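Local coordinates for phosphotriesterase family protein (Listeria monocytogenes serotype 4b str. H7858, PDB 3PNZ) that probably hydrolyses phosphorylated sugar lactones, as a zinc-dependent lactonase of the amidohydrolase fold, at residues Y20-I25 with P183-T188. Numbering follows the deposited sequence.
Sequences YSHEHI and PIHSHT. With ZN (zinc ion), chain I.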
ATOM      1  N   TYR A  20       1.712  -1.809   9.779  1.00 21.18           N
ATOM      2  CA  TYR A  20       1.807  -2.601   8.546  1.00 18.99           C
ATOM      3  C   TYR A  20       1.623  -1.649   7.378  1.00 17.03           C
ATOM      4  O   TYR A  20       0.596  -0.985   7.280  1.00 18.72           O
ATOM      5  CB  TYR A  20       0.695  -3.658   8.478  1.00 17.45           C
ATOM      6  CG  TYR A  20       0.859  -4.893   9.348  1.00 17.13           C
ATOM      7  CD1 TYR A  20       2.035  -5.155  10.039  1.00 17.31           C
ATOM      8  CD2 TYR A  20      -0.179  -5.806   9.459  1.00 20.47           C
ATOM      9  CE1 TYR A  20       2.167  -6.295  10.835  1.00 17.49           C
ATOM     10  CE2 TYR A  20      -0.059  -6.947  10.244  1.00 19.08           C
ATOM     11  CZ  TYR A  20       1.111  -7.191  10.926  1.00 19.10           C
ATOM     12  OH  TYR A  20       1.211  -8.332  11.708  1.00 21.00           O
ATOM     13  N   SER A  21       2.594  -1.612   6.473  1.00 17.84           N
ATOM     14  CA  SER A  21       2.653  -0.568   5.447  1.00 19.42           C
ATOM     15  C   SER A  21       1.895  -0.804   4.132  1.00 19.10           C
ATOM     16  O   SER A  21       1.843   0.093   3.299  1.00 19.01           O
ATOM     17  CB  SER A  21       4.114  -0.230   5.133  1.00 20.21           C
ATOM     18  OG  SER A  21       4.737   0.398   6.239  1.00 21.77           O
ATOM     19  N   HIS A  22       1.317  -1.987   3.935  1.00 19.09           N
ATOM     20  CA  HIS A  22       0.552  -2.266   2.718  1.00 19.40           C
ATOM     21  C   HIS A  22      -0.383  -3.449   2.938  1.00 20.49           C
ATOM     22  O   HIS A  22       0.050  -4.600   2.905  1.00 19.50           O
ATOM     23  CB  HIS A  22       1.476  -2.564   1.526  1.00 19.13           C
ATOM     24  CG  HIS A  22       0.744  -2.796   0.238  1.00 18.88           C
ATOM     25  ND1 HIS A  22       0.877  -1.962  -0.852  1.00 23.48           N
ATOM     26  CD2 HIS A  22      -0.142  -3.752  -0.131  1.00 21.77           C
ATOM     27  CE1 HIS A  22       0.115  -2.400  -1.838  1.00 23.94           C
ATOM     28  NE2 HIS A  22      -0.514  -3.484  -1.426  1.00 20.43           N
ATOM     29  N   GLU A  23      -1.661  -3.165   3.176  1.00 18.37           N
ATOM     30  CA  GLU A  23      -2.636  -4.228   3.398  1.00 18.21           C
ATOM     31  C   GLU A  23      -3.945  -3.966   2.675  1.00 18.87           C
ATOM     32  O   GLU A  23      -4.148  -2.899   2.101  1.00 20.73           O
ATOM     33  CB  GLU A  23      -2.932  -4.400   4.895  1.00 19.55           C
ATOM     34  CG  GLU A  23      -1.715  -4.741   5.750  1.00 19.66           C
ATOM     35  CD  GLU A  23      -1.142  -6.121   5.443  1.00 22.34           C
ATOM     36  OE1 GLU A  23      -1.874  -6.961   4.873  1.00 22.05           O
ATOM     37  OE2 GLU A  23       0.033  -6.366   5.793  1.00 20.82           O
ATOM     38  N   HIS A  24      -4.827  -4.960   2.711  1.00 18.89           N
ATOM     39  CA  HIS A  24      -6.226  -4.790   2.303  1.00 20.16           C
ATOM     40  C   HIS A  24      -7.096  -5.346   3.411  1.00 19.25           C
ATOM     41  O   HIS A  24      -6.693  -6.268   4.103  1.00 21.56           O
ATOM     42  CB  HIS A  24      -6.499  -5.490   0.973  1.00 20.26           C
ATOM     43  CG  HIS A  24      -5.616  -4.997  -0.125  1.00 20.63           C
ATOM     44  ND1 HIS A  24      -5.914  -3.877  -0.867  1.00 19.19           N
ATOM     45  CD2 HIS A  24      -4.404  -5.423  -0.551  1.00 20.47           C
ATOM     46  CE1 HIS A  24      -4.940  -3.651  -1.731  1.00 24.23           C
ATOM     47  NE2 HIS A  24      -4.010  -4.572  -1.554  1.00 21.76           N
ATOM     48  N   ILE A  25      -8.273  -4.758   3.610  1.00 20.58           N
ATOM     49  CA  ILE A  25      -9.078  -5.097   4.781  1.00 20.42           C
ATOM     50  C   ILE A  25     -10.487  -5.540   4.399  1.00 22.12           C
ATOM     51  O   ILE A  25     -10.907  -6.661   4.708  1.00 23.56           O
ATOM     52  CB  ILE A  25      -9.147  -3.910   5.761  1.00 22.17           C
ATOM     53  CG1 ILE A  25      -7.738  -3.467   6.141  1.00 21.77           C
ATOM     54  CG2 ILE A  25      -9.930  -4.305   7.013  1.00 21.67           C
ATOM     55  CD1 ILE A  25      -7.698  -2.153   6.931  1.00 21.85           C
ATOM     56  N   PRO A 183       1.972  11.568   0.841  1.00 17.88           N
ATOM     57  CA  PRO A 183       2.978  10.573   0.453  1.00 16.19           C
ATOM     58  C   PRO A 183       2.474   9.803  -0.763  1.00 16.88           C
ATOM     59  O   PRO A 183       1.259   9.727  -0.966  1.00 16.95           O
ATOM     60  CB  PRO A 183       3.034   9.623   1.653  1.00 20.02           C
ATOM     61  CG  PRO A 183       2.331  10.290   2.748  1.00 24.41           C
ATOM     62  CD  PRO A 183       1.370  11.275   2.149  1.00 19.68           C
ATOM     63  N   ILE A 184       3.395   9.240  -1.544  1.00 15.49           N
ATOM     64  CA  ILE A 184       3.053   8.541  -2.783  1.00 14.37           C
ATOM     65  C   ILE A 184       3.447   7.077  -2.638  1.00 15.50           C
ATOM     66  O   ILE A 184       4.508   6.760  -2.092  1.00 16.87           O
ATOM     67  CB  ILE A 184       3.807   9.141  -3.993  1.00 15.11           C
ATOM     68  CG1 ILE A 184       3.517  10.641  -4.126  1.00 16.94           C
ATOM     69  CG2 ILE A 184       3.413   8.424  -5.280  1.00 15.34           C
ATOM     70  CD1 ILE A 184       4.558  11.384  -4.960  1.00 20.45           C
ATOM     71  N   HIS A 185       2.585   6.186  -3.126  1.00 16.35           N
ATOM     72  CA  HIS A 185       2.868   4.749  -3.106  1.00 16.09           C
ATOM     73  C   HIS A 185       2.708   4.235  -4.521  1.00 16.06           C
ATOM     74  O   HIS A 185       1.855   4.711  -5.259  1.00 18.22           O
ATOM     75  CB  HIS A 185       1.893   4.029  -2.177  1.00 16.95           C
ATOM     76  CG  HIS A 185       2.182   2.568  -2.006  1.00 18.25           C
ATOM     77  ND1 HIS A 185       3.348   2.106  -1.436  1.00 17.65           N
ATOM     78  CD2 HIS A 185       1.445   1.470  -2.299  1.00 21.18           C
ATOM     79  CE1 HIS A 185       3.326   0.784  -1.400  1.00 22.03           C
ATOM     80  NE2 HIS A 185       2.185   0.372  -1.922  1.00 23.32           N
ATOM     81  N   SER A 186       3.536   3.276  -4.917  1.00 15.25           N
ATOM     82  CA  SER A 186       3.339   2.669  -6.232  1.00 16.56           C
ATOM     83  C   SER A 186       3.163   1.157  -6.144  1.00 16.87           C
ATOM     84  O   SER A 186       3.691   0.504  -5.246  1.00 16.85           O
ATOM     85  CB  SER A 186       4.488   3.019  -7.182  1.00 17.48           C
ATOM     86  OG  SER A 186       5.667   2.305  -6.854  1.00 19.49           O
ATOM     87  N   HIS A 187       2.382   0.618  -7.071  1.00 17.06           N
ATOM     88  CA  HIS A 187       2.347  -0.816  -7.293  1.00 16.36           C
ATOM     89  C   HIS A 187       3.337  -1.128  -8.408  1.00 16.58           C
ATOM     90  O   HIS A 187       3.298  -0.492  -9.449  1.00 17.05           O
ATOM     91  CB  HIS A 187       0.949  -1.239  -7.736  1.00 20.96           C
ATOM     92  CG  HIS A 187       0.897  -2.610  -8.329  1.00 19.53           C
ATOM     93  ND1 HIS A 187       0.557  -3.723  -7.596  1.00 21.31           N
ATOM     94  CD2 HIS A 187       1.142  -3.047  -9.588  1.00 19.76           C
ATOM     95  CE1 HIS A 187       0.593  -4.793  -8.376  1.00 23.54           C
ATOM     96  NE2 HIS A 187       0.943  -4.408  -9.591  1.00 19.71           N
ATOM     97  N   THR A 188       4.240  -2.074  -8.172  1.00 16.00           N
ATOM     98  CA  THR A 188       5.024  -2.635  -9.261  1.00 16.02           C
ATOM     99  C   THR A 188       4.529  -4.059  -9.472  1.00 18.83           C
ATOM    100  O   THR A 188       4.267  -4.792  -8.512  1.00 18.38           O
ATOM    101  CB  THR A 188       6.546  -2.643  -9.001  1.00 16.66           C
ATOM    102  OG1 THR A 188       6.854  -3.458  -7.864  1.00 19.13           O
ATOM    103  CG2 THR A 188       7.083  -1.223  -8.796  1.00 16.53           C
TER
HETATM  104 ZN    ZN I 333      -2.079  -4.557  -2.385  0.63 26.47          ZN
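His22 and His185 meet across the core of the barrel, joined by one hydrogen bond between their rings. Strand 19-23 carries the first of them and strand 184-186 the second; the two CA atoms stay 9.4 Å apart, so the backbones do not pair and only the two imidazoles bridge the gap between these segments. The strand bends sharply at Ser21 and His22, just where the first zinc ligand is placed. The His22 ring, with CG anti to the backbone N (chi1 -177°), reaches inward and presents its two nitrogens to different partners. NE2 of His22 binds the zinc ion at 2.1 Å. ND1 of His22 donates to NE2 of His185 at 2.9 Å. This bond is somewhat bent, with an N-H...N angle of 149°. The acceptor lies in the plane of the His22 ring, but the donor sits 30° out of the plane of the His185 ring. Neither ring lies over the face of the other. The other nitrogen of His185, ND1, is hydrogen-bonded to OG of Ser212 on the adjacent strand 211-213. Between the two zinc-binding histidines, Glu23 turns to Ser270, Gly271 and Thr273, tying the motif to the chain beside Asp272. Farther along, His24 brings its own NE2 to the same zinc ion, 2.1 Å away, completing the His-X-His pair characteristic of the amidohydrolase superfamily, to which phosphotriesterase-like proteins belong. Carboxylated Lys154 and Asp272 also bind this ion, and Lys154 bridges to a second zinc ion held by His187 and His215. The contact is thus a second-shell bond: with its ND1 proton engaged by His185, the His22 ring is limited in rotation and keeps NE2 for the metal, and the acceptor probably makes this imidazole a somewhat stronger electron donor to zinc.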